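Local coordinates for protein putative methyltransferase (Porphyromonas gingivalis, PDB 3LL7) that is a putative methyltransferase that probably transfers a methyl group from S-adenosylmethionine to a substrate not yet identified, at residues A[223-228]-A[254-259]; A[13-18]-A[66-71]; A[366-371]-A[390-395]; A[99-104]-A[167-172]; A[56-61]-A[76-81]. All coordinates share one frame; numbering follows the deposited sequence. Where two conformers were deposited one is given.

Interaction 1: A[223-228]-A[254-259]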
# COMPACT_ATOMS: atom_id res chain seq x y z
N LEU A 223 -4.69 10.36 19.10
CA LEU A 223 -3.80 10.72 20.18
C LEU A 223 -2.64 9.73 20.23
O LEU A 223 -2.78 8.56 19.83
CB LEU A 223 -4.54 10.76 21.53
CG LEU A 223 -5.46 11.96 21.78
CD1 LEU A 223 -6.22 11.85 23.13
CD2 LEU A 223 -4.70 13.29 21.70
N HIS A 224 -1.49 10.22 20.72
CA HIS A 224 -0.32 9.40 21.05
C HIS A 224 0.39 8.79 19.86
O HIS A 224 1.15 7.83 20.02
CB HIS A 224 -0.66 8.31 22.08
CG HIS A 224 -1.15 8.87 23.38
ND1 HIS A 224 -0.33 9.56 24.25
CD2 HIS A 224 -2.38 8.89 23.94
CE1 HIS A 224 -1.03 9.95 25.30
NE2 HIS A 224 -2.28 9.56 25.13
N VAL A 225 0.18 9.39 18.69
CA VAL A 225 0.84 8.95 17.45
C VAL A 225 2.33 9.24 17.55
O VAL A 225 2.74 10.33 17.93
CB VAL A 225 0.24 9.66 16.22
CG1 VAL A 225 1.06 9.35 14.95
CG2 VAL A 225 -1.20 9.21 16.01
N GLN A 226 3.15 8.24 17.21
CA GLN A 226 4.60 8.35 17.26
C GLN A 226 5.26 8.48 15.89
O GLN A 226 6.34 9.03 15.77
CB GLN A 226 5.20 7.15 17.98
CG GLN A 226 4.80 7.09 19.47
CD GLN A 226 5.26 8.30 20.25
OE1 GLN A 226 6.42 8.72 20.16
NE2 GLN A 226 4.35 8.87 21.04
N GLU A 227 4.62 7.91 14.87
CA GLU A 227 5.12 7.94 13.49
C GLU A 227 3.99 7.59 12.53
O GLU A 227 3.09 6.84 12.89
CB GLU A 227 6.32 7.00 13.29
CG GLU A 227 6.10 5.53 13.72
CD GLU A 227 7.36 4.67 13.60
OE1 GLU A 227 8.20 4.91 12.72
OE2 GLU A 227 7.53 3.74 14.41
N LEU A 228 4.05 8.12 11.30
CA LEU A 228 3.08 7.78 10.26
C LEU A 228 3.88 7.43 9.00
O LEU A 228 4.77 8.18 8.59
CB LEU A 228 2.12 8.97 10.04
CG LEU A 228 0.94 8.76 9.08
CD1 LEU A 228 -0.21 9.71 9.36
CD2 LEU A 228 1.41 8.92 7.58
N GLU A 254 2.21 18.40 14.27
CA GLU A 254 3.12 18.99 13.29
C GLU A 254 4.54 18.45 13.41
O GLU A 254 5.34 18.61 12.50
CB GLU A 254 3.14 20.52 13.40
CG GLU A 254 3.87 21.04 14.64
CD GLU A 254 2.99 21.24 15.90
OE1 GLU A 254 1.84 20.72 15.98
OE2 GLU A 254 3.47 21.94 16.83
N LYS A 255 4.85 17.82 14.54
CA LYS A 255 6.16 17.23 14.80
C LYS A 255 6.20 15.71 14.65
O LYS A 255 7.27 15.11 14.78
CB LYS A 255 6.63 17.59 16.21
CG LYS A 255 7.00 19.04 16.35
CD LYS A 255 7.55 19.30 17.74
CE LYS A 255 7.73 20.78 18.00
NZ LYS A 255 8.92 21.31 17.30
N VAL A 256 5.07 15.08 14.37
CA VAL A 256 5.09 13.63 14.13
C VAL A 256 5.93 13.29 12.89
O VAL A 256 5.68 13.83 11.81
CB VAL A 256 3.67 13.06 14.00
CG1 VAL A 256 3.72 11.58 13.53
CG2 VAL A 256 2.96 13.15 15.38
N PRO A 257 6.92 12.38 13.04
CA PRO A 257 7.71 11.93 11.88
C PRO A 257 6.85 11.19 10.84
O PRO A 257 6.19 10.20 11.16
CB PRO A 257 8.71 10.93 12.49
CG PRO A 257 8.80 11.32 13.94
CD PRO A 257 7.43 11.81 14.30
N ILE A 258 6.88 11.69 9.61
CA ILE A 258 6.22 11.07 8.46
C ILE A 258 7.28 10.39 7.61
O ILE A 258 8.25 11.05 7.17
CB ILE A 258 5.46 12.12 7.64
CG1 ILE A 258 4.43 12.85 8.54
CG2 ILE A 258 4.74 11.48 6.45
CD1 ILE A 258 3.92 14.15 7.93
N HIS A 259 7.08 9.10 7.35
CA HIS A 259 7.98 8.33 6.50
C HIS A 259 7.33 8.08 5.15
O HIS A 259 6.25 7.46 5.08
CB HIS A 259 8.25 6.95 7.11
CG HIS A 259 9.01 6.98 8.39
ND1 HIS A 259 8.66 7.77 9.46
CD2 HIS A 259 10.11 6.28 8.77
CE1 HIS A 259 9.52 7.56 10.45
NE2 HIS A 259 10.40 6.66 10.06
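Leu-228 and Ile-258 pair as a parallel beta bridge, joining strand 225-233 to strand 258-263 in the region where the methyltransferase-type sheet is extended beyond strand 225-233. Two nearly straight bonds define the register. Leu-228 N donates to Pro-257 O at 3.0 Å. In the next step His-259 N donates to Leu-228 O at 2.8 Å. Both donors lie nearly along the axis of the carbonyl they approach.

Glu-227 reaches from the residue before the bridge toward His-259, crossing it obliquely. Its CB passes 3.8 Å from Pro-257 O; CG is held between the backbone N and the carbonyl carbon (chi1 54°), and the chain is extended beyond it. At the tip, OE1 comes within 3.7 Å of His-259 CE1, with carboxylate and ring planes 59° apart. That is proximity rather than a bond: OE1 is hydrogen-bonded to His-229 NE2, whose ring stacks on His-259, while OE2 forms a salt bridge with Arg-243 of strand 236-244.

Before the bridge two valines meet. Val-225 and Val-256 cross at about a right angle, and Leu-219 of helix 215-221 packs against both. CG1 of each valine is anti to its backbone N, and the two CG1 methyls meet at 3.8 Å.

Interaction 2: A[13-18]-A[66-71]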
# COMPACT_ATOMS: atom_id res chain seq x y z
N ALA A 13 -10.39 -32.46 2.43
CA ALA A 13 -10.90 -33.14 1.24
C ALA A 13 -11.01 -32.17 0.09
O ALA A 13 -10.63 -32.48 -1.04
CB ALA A 13 -12.27 -33.80 1.51
N ILE A 14 -11.57 -30.98 0.35
CA ILE A 14 -11.76 -30.02 -0.74
C ILE A 14 -10.44 -29.63 -1.39
O ILE A 14 -10.34 -29.57 -2.64
CB ILE A 14 -12.58 -28.78 -0.27
CG1 ILE A 14 -14.02 -29.21 -0.02
CG2 ILE A 14 -12.50 -27.63 -1.31
CD1 ILE A 14 -14.79 -28.23 0.98
N THR A 15 -9.40 -29.40 -0.57
CA THR A 15 -8.10 -29.05 -1.14
C THR A 15 -7.44 -30.24 -1.86
O THR A 15 -6.77 -30.03 -2.87
CB THR A 15 -7.13 -28.48 -0.08
OG1 THR A 15 -6.97 -29.43 0.98
CG2 THR A 15 -7.69 -27.20 0.54
N ARG A 16 -7.62 -31.45 -1.32
CA ARG A 16 -7.13 -32.66 -2.05
C ARG A 16 -7.84 -32.78 -3.42
O ARG A 16 -7.19 -33.01 -4.45
CB ARG A 16 -7.30 -33.90 -1.14
CG ARG A 16 -7.17 -35.31 -1.79
CD ARG A 16 -7.35 -36.40 -0.70
NE ARG A 16 -8.69 -36.40 -0.10
CZ ARG A 16 -9.76 -36.99 -0.65
NH1 ARG A 16 -10.94 -36.95 -0.02
NH2 ARG A 16 -9.64 -37.68 -1.79
N TRP A 17 -9.17 -32.58 -3.45
CA TRP A 17 -9.90 -32.68 -4.73
C TRP A 17 -9.52 -31.54 -5.71
O TRP A 17 -9.39 -31.79 -6.92
CB TRP A 17 -11.40 -32.66 -4.49
CG TRP A 17 -11.96 -33.92 -3.86
CD1 TRP A 17 -11.64 -35.24 -4.16
CD2 TRP A 17 -12.97 -33.97 -2.86
NE1 TRP A 17 -12.39 -36.09 -3.36
CE2 TRP A 17 -13.22 -35.33 -2.57
CE3 TRP A 17 -13.69 -32.98 -2.17
CZ2 TRP A 17 -14.16 -35.74 -1.59
CZ3 TRP A 17 -14.64 -33.38 -1.20
CH2 TRP A 17 -14.86 -34.76 -0.93
N ALA A 18 -9.33 -30.33 -5.19
CA ALA A 18 -8.90 -29.17 -6.03
C ALA A 18 -7.58 -29.44 -6.71
O ALA A 18 -7.37 -29.02 -7.85
CB ALA A 18 -8.78 -27.92 -5.20
N SER A 66 -2.85 -27.52 0.44
CA SER A 66 -3.80 -27.57 1.53
C SER A 66 -4.32 -26.20 1.93
O SER A 66 -5.18 -26.13 2.79
CB SER A 66 -3.18 -28.25 2.75
OG SER A 66 -3.90 -29.42 3.10
N LEU A 67 -3.79 -25.13 1.33
CA LEU A 67 -4.34 -23.78 1.62
C LEU A 67 -5.72 -23.70 1.05
O LEU A 67 -5.96 -24.17 -0.08
CB LEU A 67 -3.49 -22.62 1.07
CG LEU A 67 -2.19 -22.24 1.78
CD1 LEU A 67 -1.67 -20.96 1.19
CD2 LEU A 67 -2.32 -22.10 3.31
N TYR A 68 -6.63 -23.14 1.84
CA TYR A 68 -8.02 -23.00 1.46
C TYR A 68 -8.40 -21.52 1.52
O TYR A 68 -8.28 -20.89 2.57
CB TYR A 68 -8.90 -23.80 2.42
CG TYR A 68 -10.35 -23.75 2.04
CD1 TYR A 68 -10.84 -24.48 0.96
CD2 TYR A 68 -11.24 -22.95 2.75
CE1 TYR A 68 -12.18 -24.43 0.60
CE2 TYR A 68 -12.61 -22.90 2.40
CZ TYR A 68 -13.06 -23.62 1.30
OH TYR A 68 -14.39 -23.60 0.92
N ILE A 69 -8.90 -20.99 0.40
CA ILE A 69 -9.33 -19.57 0.32
C ILE A 69 -10.80 -19.42 0.66
O ILE A 69 -11.65 -19.95 -0.04
CB ILE A 69 -9.04 -18.99 -1.08
CG1 ILE A 69 -7.56 -19.20 -1.42
CG2 ILE A 69 -9.43 -17.50 -1.15
CD1 ILE A 69 -6.58 -18.61 -0.40
N PRO A 70 -11.11 -18.66 1.75
CA PRO A 70 -12.48 -18.72 2.24
C PRO A 70 -13.47 -18.14 1.24
O PRO A 70 -14.58 -18.66 1.12
CB PRO A 70 -12.45 -17.90 3.54
CG PRO A 70 -11.23 -17.02 3.43
CD PRO A 70 -10.25 -17.77 2.55
N SER A 71 -13.06 -17.10 0.52
CA SER A 71 -13.90 -16.46 -0.50
C SER A 71 -13.08 -15.61 -1.48
O SER A 71 -11.96 -15.18 -1.18
CB SER A 71 -15.00 -15.60 0.16
OG SER A 71 -14.45 -14.53 0.94
O HOH W 1 -5.38 -31.58 1.50
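Ile-14 and Thr-15 of helix 8-20 both turn a methyl to the edge of the Tyr-68 ring, close to its plane. The Tyr-68 side chain comes from an irregular segment, with CG anti to the backbone N (chi1 -178°). Ile-14 crosses it obliquely and sets CG2 3.7 Å from Tyr-68 CE1. Thr-15 sits nearer the root of the tyrosine, its CG2 being 4.1 Å from Tyr-68 CB. The same methyl lies 3.5 Å from both Ser-66 O and Leu-67 O.

The hydroxyl branch of Thr-15 is turned otherwise. OG1 stands between the backbone N and the carbonyl carbon (chi1 57°) and bonds back to carbonyls of its own helix, at Ile-11 and Leu-12. A water donates to Thr-15 OG1 at 2.7 Å and is 3.1 Å from Ser-66 OG; the serine half of this bridge is doubtful, because Ser-66 has two conformers.

The contact thus packs the N-terminal helical region against the loop between helices 59-62 and 72-77. His-133 and Asn-134 of helix 125-138 bond to the carbonyls of Ser-66 and Tyr-68. Across 13-18 and 66-71 themselves the direct contacts are van der Waals: Thr-15 OG1 spends its bonding on its own helix and a water, and a water link to Ser-66 is at most tentative.

Interaction 3: A[366-371]-A[390-395]. With EDO (1,2-ethanediol), chain B; FMT (formic acid), chain J.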
# COMPACT_ATOMS: atom_id res chain seq x y z
N SER A 366 3.40 12.32 -19.57
CA SER A 366 3.03 12.60 -18.18
C SER A 366 2.62 14.07 -18.08
O SER A 366 2.96 14.89 -18.96
CB SER A 366 4.20 12.28 -17.23
OG SER A 366 4.39 10.87 -17.12
N CYS A 367 1.86 14.39 -17.04
CA CYS A 367 1.47 15.77 -16.75
C CYS A 367 1.60 16.06 -15.27
O CYS A 367 1.26 15.19 -14.43
CB CYS A 367 0.03 16.01 -17.21
SG CYS A 367 -0.11 16.02 -18.98
N ARG A 368 2.13 17.24 -14.95
CA ARG A 368 2.22 17.74 -13.57
C ARG A 368 1.89 19.21 -13.61
O ARG A 368 2.80 20.04 -13.79
CB ARG A 368 3.62 17.56 -12.94
CG ARG A 368 4.07 16.10 -12.77
CD ARG A 368 3.33 15.45 -11.61
NE ARG A 368 3.65 14.03 -11.52
CZ ARG A 368 2.95 13.15 -10.84
NH1 ARG A 368 1.88 13.56 -10.14
NH2 ARG A 368 3.33 11.87 -10.83
N ASN A 369 0.61 19.51 -13.39
CA ASN A 369 0.04 20.86 -13.45
C ASN A 369 -0.02 21.36 -14.90
O ASN A 369 0.89 22.05 -15.39
CB ASN A 369 0.79 21.82 -12.51
CG ASN A 369 0.11 23.15 -12.37
OD1 ASN A 369 -1.07 23.30 -12.72
ND2 ASN A 369 0.83 24.15 -11.86
N PHE A 370 -1.08 20.95 -15.59
CA PHE A 370 -1.18 21.15 -17.03
C PHE A 370 -2.67 21.08 -17.40
O PHE A 370 -3.41 20.30 -16.78
CB PHE A 370 -0.38 20.06 -17.77
CG PHE A 370 -0.05 20.39 -19.18
CD1 PHE A 370 0.86 21.39 -19.48
CD2 PHE A 370 -0.71 19.72 -20.23
CE1 PHE A 370 1.13 21.72 -20.84
CE2 PHE A 370 -0.44 20.02 -21.57
CZ PHE A 370 0.47 21.03 -21.86
N PRO A 371 -3.10 21.85 -18.42
CA PRO A 371 -4.56 21.92 -18.66
C PRO A 371 -5.14 20.69 -19.38
O PRO A 371 -6.39 20.55 -19.45
CB PRO A 371 -4.71 23.18 -19.52
CG PRO A 371 -3.40 23.26 -20.28
CD PRO A 371 -2.39 22.91 -19.17
N THR A 390 10.06 10.71 -22.72
CA THR A 390 8.83 11.15 -22.09
C THR A 390 8.54 12.59 -22.49
O THR A 390 9.45 13.43 -22.46
CB THR A 390 8.94 11.06 -20.57
OG1 THR A 390 9.10 9.69 -20.20
CG2 THR A 390 7.69 11.63 -19.85
N LEU A 391 7.28 12.88 -22.84
CA LEU A 391 6.82 14.26 -23.00
C LEU A 391 6.07 14.60 -21.72
O LEU A 391 5.17 13.86 -21.32
CB LEU A 391 5.92 14.40 -24.22
CG LEU A 391 6.59 14.59 -25.58
CD1 LEU A 391 5.56 14.34 -26.73
CD2 LEU A 391 7.19 16.03 -25.61
N MSE A 392 6.46 15.70 -21.08
CA MSE A 392 5.92 16.09 -19.77
C MSE A 392 5.24 17.45 -19.88
O MSE A 392 5.87 18.47 -20.21
CB MSE A 392 7.06 16.15 -18.71
CG MSE A 392 6.63 16.82 -17.38
SE MSE A 392 5.56 15.63 -16.30
CE MSE A 392 6.89 14.32 -15.85
N GLY A 393 3.95 17.51 -19.59
CA GLY A 393 3.28 18.83 -19.59
C GLY A 393 3.33 19.38 -18.17
O GLY A 393 2.99 18.68 -17.24
N THR A 394 3.73 20.64 -18.02
CA THR A 394 3.86 21.23 -16.70
C THR A 394 3.81 22.75 -16.81
O THR A 394 3.60 23.28 -17.92
CB THR A 394 5.15 20.71 -15.99
OG1 THR A 394 5.13 21.07 -14.59
CG2 THR A 394 6.41 21.22 -16.66
N THR A 395 3.98 23.41 -15.66
CA THR A 395 3.86 24.86 -15.54
C THR A 395 5.06 25.38 -14.77
O THR A 395 5.39 24.85 -13.68
CB THR A 395 2.58 25.24 -14.79
OG1 THR A 395 1.46 24.64 -15.45
CG2 THR A 395 2.40 26.78 -14.76
C1 EDO B . -2.31 17.33 -12.83
O1 EDO B . -1.04 17.37 -12.21
C2 EDO B . -2.29 18.20 -14.08
O2 EDO B . -3.08 19.36 -13.87
C FMT J . -1.40 26.96 -11.42
O1 FMT J . -0.72 26.77 -12.43
O2 FMT J . -1.69 26.08 -10.60
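Thr-390 and Ser-366 touch at the start of a parallel strand pair, Thr-390 CG2 lying 4.3 Å from Ser-366 OG; the strand axes are 17° apart. These are the two strands of the beta-alpha-beta unit 364-368, 374-381, 389-395 in the THUMP-like region, and strand 364-368 is outermost in its sheet. Leu-391 contributes its carbonyl, which accepts from Ser-366 N at 2.9 Å.

Met-392, a selenomethionine, is bent at chi2 and chi3. This curls its end over the serine: CE is 3.6 Å from Ser-366 CB, and SE is 3.9 Å from Arg-368 CG. The guanidinium of Arg-368 is engaged instead by Glu-296, in a salt bridge through NE.

Gly-393 bonds twice, its N to Ser-366 O and its O to Arg-368 N, the latter nearly straight. Lacking a side chain, it lets the Phe-370 ring lie close, with CA 3.7 Å from the ring centroid and only 19° off the normal, a CH-pi contact. Pro-371 CD packs on the opposite face.

Thr-394 OG1 donates to Arg-368 O at 2.7 Å within the carbonyl plane. Thr-395 OG1 donates to Asn-369 O from 45° above the carbonyl plane and also bonds to Lys-401. Ethanediol, probably a crystallisation component, bonds Asn-369 N, Phe-370 N and Phe-370 O.

Past Arg-368 N, threonine hydroxyls thus take over from backbone amides as donors between the segments.

Interaction 4: A[99-104]-A[167-172]. With FMT (formic acid), chain D.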
# COMPACT_ATOMS: atom_id res chain seq x y z
N ASP A 99 -3.87 -9.34 16.55
CA ASP A 99 -4.48 -8.77 15.35
C ASP A 99 -6.00 -8.76 15.52
O ASP A 99 -6.63 -9.82 15.52
CB ASP A 99 -4.07 -9.63 14.15
CG ASP A 99 -4.60 -9.11 12.83
OD1 ASP A 99 -5.54 -8.28 12.78
OD2 ASP A 99 -4.04 -9.54 11.80
N LEU A 100 -6.57 -7.56 15.64
CA LEU A 100 -7.98 -7.36 16.02
C LEU A 100 -8.96 -7.57 14.88
O LEU A 100 -10.17 -7.77 15.14
CB LEU A 100 -8.19 -5.95 16.55
CG LEU A 100 -7.45 -5.50 17.81
CD1 LEU A 100 -7.89 -4.07 18.13
CD2 LEU A 100 -7.69 -6.41 19.03
N THR A 101 -8.48 -7.44 13.65
CA THR A 101 -9.39 -7.32 12.53
C THR A 101 -9.29 -8.52 11.59
O THR A 101 -10.11 -8.68 10.68
CB THR A 101 -9.17 -5.99 11.77
OG1 THR A 101 -7.77 -5.69 11.70
CG2 THR A 101 -9.90 -4.85 12.50
N GLY A 102 -8.26 -9.33 11.81
CA GLY A 102 -8.06 -10.58 11.10
C GLY A 102 -8.03 -10.51 9.59
O GLY A 102 -7.24 -9.78 9.02
N GLY A 103 -8.88 -11.32 8.97
CA GLY A 103 -9.04 -11.45 7.52
C GLY A 103 -8.36 -12.71 6.97
O GLY A 103 -8.36 -13.75 7.62
N LEU A 104 -7.79 -12.61 5.77
CA LEU A 104 -7.11 -13.76 5.14
C LEU A 104 -5.88 -14.14 5.96
O LEU A 104 -5.38 -15.29 5.90
CB LEU A 104 -6.71 -13.38 3.69
CG LEU A 104 -6.33 -14.47 2.70
CD1 LEU A 104 -7.31 -15.63 2.72
CD2 LEU A 104 -6.27 -13.87 1.29
N ILE A 167 -0.59 -4.32 19.28
CA ILE A 167 -1.95 -4.54 18.84
C ILE A 167 -2.09 -3.95 17.44
O ILE A 167 -1.87 -2.74 17.24
CB ILE A 167 -3.00 -3.94 19.82
CG1 ILE A 167 -2.97 -4.70 21.16
CG2 ILE A 167 -4.39 -4.02 19.24
CD1 ILE A 167 -3.78 -4.07 22.26
N TYR A 168 -2.45 -4.80 16.49
CA TYR A 168 -2.59 -4.41 15.09
C TYR A 168 -4.08 -4.35 14.70
O TYR A 168 -4.87 -5.22 15.09
CB TYR A 168 -1.82 -5.40 14.21
CG TYR A 168 -1.98 -5.13 12.74
CD1 TYR A 168 -1.34 -4.05 12.13
CD2 TYR A 168 -2.81 -5.94 11.96
CE1 TYR A 168 -1.50 -3.81 10.75
CE2 TYR A 168 -2.99 -5.70 10.62
CZ TYR A 168 -2.35 -4.63 10.02
OH TYR A 168 -2.53 -4.41 8.68
N VAL A 169 -4.45 -3.30 13.97
CA VAL A 169 -5.82 -3.12 13.52
C VAL A 169 -5.86 -2.59 12.08
O VAL A 169 -5.10 -1.69 11.72
CB VAL A 169 -6.63 -2.24 14.54
CG1 VAL A 169 -6.00 -0.84 14.70
CG2 VAL A 169 -8.14 -2.20 14.22
N ASP A 170 -6.74 -3.15 11.28
CA ASP A 170 -6.95 -2.72 9.89
C ASP A 170 -8.45 -2.47 9.73
O ASP A 170 -9.18 -3.38 9.35
CB ASP A 170 -6.40 -3.81 8.94
CG ASP A 170 -6.70 -3.55 7.47
OD1 ASP A 170 -7.11 -2.43 7.11
OD2 ASP A 170 -6.55 -4.51 6.66
N PRO A 171 -8.90 -1.24 10.03
CA PRO A 171 -10.35 -0.98 10.07
C PRO A 171 -10.99 -0.98 8.69
O PRO A 171 -10.30 -0.83 7.67
CB PRO A 171 -10.46 0.41 10.73
CG PRO A 171 -9.10 0.99 10.73
CD PRO A 171 -8.12 -0.14 10.64
N ALA A 172 -12.31 -1.19 8.66
CA ALA A 172 -13.08 -1.10 7.43
C ALA A 172 -13.80 0.26 7.39
O ALA A 172 -13.87 0.97 8.40
CB ALA A 172 -14.08 -2.27 7.35
C FMT D . -5.03 -9.38 5.60
O1 FMT D . -4.53 -9.77 6.66
O2 FMT D . -5.79 -10.07 4.92
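Leu-100 N donates to Tyr-168 O at 2.9 Å and 178°, beside the parallel bridge of Asp-99 with Tyr-168. A second hydrogen bond runs from Asp-170 N to Thr-101 OG1 (2.8 Å); Thr-101 has two conformers, which makes this bond less certain.

Bonds within 99-104 shape the turn. Asp-99 OD1 accepts from Thr-101 N at 3.2 Å, an Asx turn, and from Gly-102 N; both donors reach it from the same face of the carboxylate.

Apolar contacts come from Leu-100, whose CD1 meets Ile-167 CG2 at 3.7 Å and Val-169 CB at 4.2 Å.

Asp-99 and Tyr-168 run side by side, pointing the same way with planes 87° apart; Asp-99 CG lies at the ring edge, in its plane, near CD2. The tyrosine OH bonds to Asp-107, and Asp-170 forms a salt bridge with Lys-208.

The sequence Asp-Leu-Thr-Gly-Gly-Leu after the first strand and Asp-Pro after the fourth resemble the glycine-rich cofactor loop and, more loosely, motif IV of class I methyltransferases. A formate, probably from the crystallisation liquor, bonds to Asp-107 N and weakly to Leu-104 N. The chemistry implies a loop shaped by the Asp-99 carboxylate and positioned against the fourth strand, probably to receive S-adenosylmethionine.

Interaction 5: A[56-61]-A[76-81]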
# COMPACT_ATOMS: atom_id res chain seq x y z
N ASN A 56 -1.41 -14.77 -8.93
CA ASN A 56 -0.99 -13.42 -9.29
C ASN A 56 -0.69 -12.59 -8.05
O ASN A 56 0.38 -11.99 -7.95
CB ASN A 56 -2.06 -12.73 -10.16
CG ASN A 56 -2.35 -13.48 -11.45
OD1 ASN A 56 -1.44 -13.97 -12.12
ND2 ASN A 56 -3.62 -13.57 -11.80
N LYS A 57 -1.62 -12.59 -7.10
CA LYS A 57 -1.53 -11.71 -5.91
C LYS A 57 -0.57 -12.23 -4.83
O LYS A 57 0.27 -11.48 -4.31
CB LYS A 57 -2.92 -11.46 -5.30
CG LYS A 57 -2.92 -10.43 -4.18
CD LYS A 57 -4.33 -9.98 -3.81
CE LYS A 57 -4.27 -8.98 -2.66
NZ LYS A 57 -5.60 -8.37 -2.30
N LEU A 58 -0.71 -13.50 -4.49
CA LEU A 58 0.09 -14.13 -3.46
C LEU A 58 0.71 -15.39 -4.05
O LEU A 58 0.20 -16.49 -3.80
CB LEU A 58 -0.82 -14.50 -2.27
CG LEU A 58 -1.56 -13.33 -1.62
CD1 LEU A 58 -2.67 -13.79 -0.68
CD2 LEU A 58 -0.55 -12.48 -0.91
N PRO A 59 1.78 -15.24 -4.87
CA PRO A 59 2.35 -16.44 -5.51
C PRO A 59 2.93 -17.46 -4.51
O PRO A 59 2.87 -18.66 -4.78
CB PRO A 59 3.43 -15.89 -6.45
CG PRO A 59 3.66 -14.47 -6.01
CD PRO A 59 2.40 -13.99 -5.35
N GLN A 60 3.44 -17.00 -3.37
CA GLN A 60 3.92 -17.94 -2.34
C GLN A 60 2.79 -18.80 -1.73
O GLN A 60 3.01 -19.98 -1.43
CB GLN A 60 4.72 -17.23 -1.27
CG GLN A 60 6.08 -16.78 -1.76
CD GLN A 60 7.09 -16.67 -0.63
OE1 GLN A 60 6.74 -16.36 0.51
NE2 GLN A 60 8.36 -16.92 -0.95
N TRP A 61 1.60 -18.23 -1.60
CA TRP A 61 0.43 -19.02 -1.15
C TRP A 61 -0.05 -20.04 -2.20
O TRP A 61 -0.35 -21.19 -1.87
CB TRP A 61 -0.73 -18.09 -0.73
CG TRP A 61 -0.50 -17.38 0.58
CD1 TRP A 61 0.67 -16.81 1.01
CD2 TRP A 61 -1.47 -17.12 1.60
NE1 TRP A 61 0.48 -16.24 2.25
CE2 TRP A 61 -0.82 -16.41 2.63
CE3 TRP A 61 -2.83 -17.43 1.75
CZ2 TRP A 61 -1.48 -16.00 3.80
CZ3 TRP A 61 -3.49 -17.02 2.92
CH2 TRP A 61 -2.81 -16.32 3.92
N GLU A 76 -9.71 -10.59 -2.57
CA GLU A 76 -9.51 -9.26 -3.17
C GLU A 76 -9.33 -8.14 -2.14
O GLU A 76 -8.79 -7.10 -2.46
CB GLU A 76 -10.61 -8.92 -4.19
CG GLU A 76 -10.60 -9.81 -5.45
CD GLU A 76 -9.38 -9.59 -6.38
OE1 GLU A 76 -8.99 -8.41 -6.62
OE2 GLU A 76 -8.82 -10.60 -6.87
N GLN A 77 -9.72 -8.38 -0.89
CA GLN A 77 -9.57 -7.37 0.17
C GLN A 77 -8.21 -7.38 0.88
O GLN A 77 -7.86 -6.43 1.59
CB GLN A 77 -10.68 -7.52 1.22
CG GLN A 77 -12.10 -7.24 0.72
CD GLN A 77 -13.17 -7.52 1.78
OE1 GLN A 77 -12.88 -8.05 2.86
NE2 GLN A 77 -14.41 -7.17 1.46
N SER A 78 -7.45 -8.46 0.71
CA SER A 78 -6.25 -8.66 1.53
C SER A 78 -5.10 -7.74 1.14
O SER A 78 -5.05 -7.23 0.02
CB SER A 78 -5.79 -10.11 1.45
OG SER A 78 -5.03 -10.33 0.28
N SER A 79 -4.16 -7.55 2.07
CA SER A 79 -2.85 -6.95 1.76
C SER A 79 -2.13 -7.72 0.62
O SER A 79 -2.41 -8.90 0.37
CB SER A 79 -1.96 -6.93 3.00
OG SER A 79 -2.37 -5.94 3.92
N GLY A 80 -1.25 -7.02 -0.09
CA GLY A 80 -0.36 -7.68 -1.04
C GLY A 80 0.76 -8.34 -0.27
O GLY A 80 0.86 -8.19 0.95
N ALA A 81 1.62 -9.06 -0.97
CA ALA A 81 2.82 -9.66 -0.38
C ALA A 81 3.87 -8.63 0.09
O ALA A 81 4.47 -8.78 1.15
CB ALA A 81 3.46 -10.65 -1.39
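Lys-57, the last residue of helix 38-57, and Leu-58 just after it run past Gly-80 and Ala-81 with CA atoms 6.4 Å apart for Lys-57 and Gly-80 and 6.1 Å apart for Leu-58 and Ala-81, too wide for backbone pairing.

Side chains make the contact. Lys-57 starts with CG anti to the backbone N (chi1 -173°), and its extended chain ends with NZ at Ser-78. There NZ donates to Ser-78 O at 2.6 Å, tilted 32° from the carbonyl plane, and makes a weak bond to Ser-78 OG at 3.3 Å. It also bonds to Leu-75 O. CE follows closely, 3.3 Å from Ser-78 O.

The ammonium thus sits at the C-terminal end of helix 72-77, where the carbonyls at the helix end and its dipole would probably favour a positive charge. NZ bonds to Leu-75 O and Ser-78 O at the end of this helix; Gly-80, at the N-cap position, begins the next, helix 81-86.

Ser-78 OG, itself between the backbone N and the carbonyl carbon, donates to Ser-79 O at 3.0 Å, while Ser-79 OG bonds to Asp-107 and Lys-208.

Leu-58 makes the apolar part. Its CD2 approaches Ala-81 N at 4.1 Å and Ala-81 CB at 4.4 Å. Its CD1 lies over one face of the Trp-61 ring, toward the rim, and Ile-106 of helix 106-112 packs against both Leu-58 and Trp-61.

Interactions 2, 4 and 5 form one connected region. Pro-70 CD of interaction 2 touches Leu-104 CD1 of interaction 4 at 3.6 Å, and Leu-104 CD2 in turn reaches Ser-78 CB of interaction 5 at 3.8 Å. Interactions 2 and 5 meet directly, Leu-67 CD1 lying 3.3 Å from Trp-61 O. Loops that follow the N-terminal helices thus pack against Leu-104 of the glycine-containing loop, the probable cofactor site. Asp-107 and Lys-208 tie interactions 4 and 5 together. Interaction 1 reaches the same sheet as interaction 4 but lies about 21 Å away, centre to centre. Interaction 3 belongs to a separate seven-stranded sheet, in its THUMP-like part, with its nearest atoms about 25 Å from interaction 4.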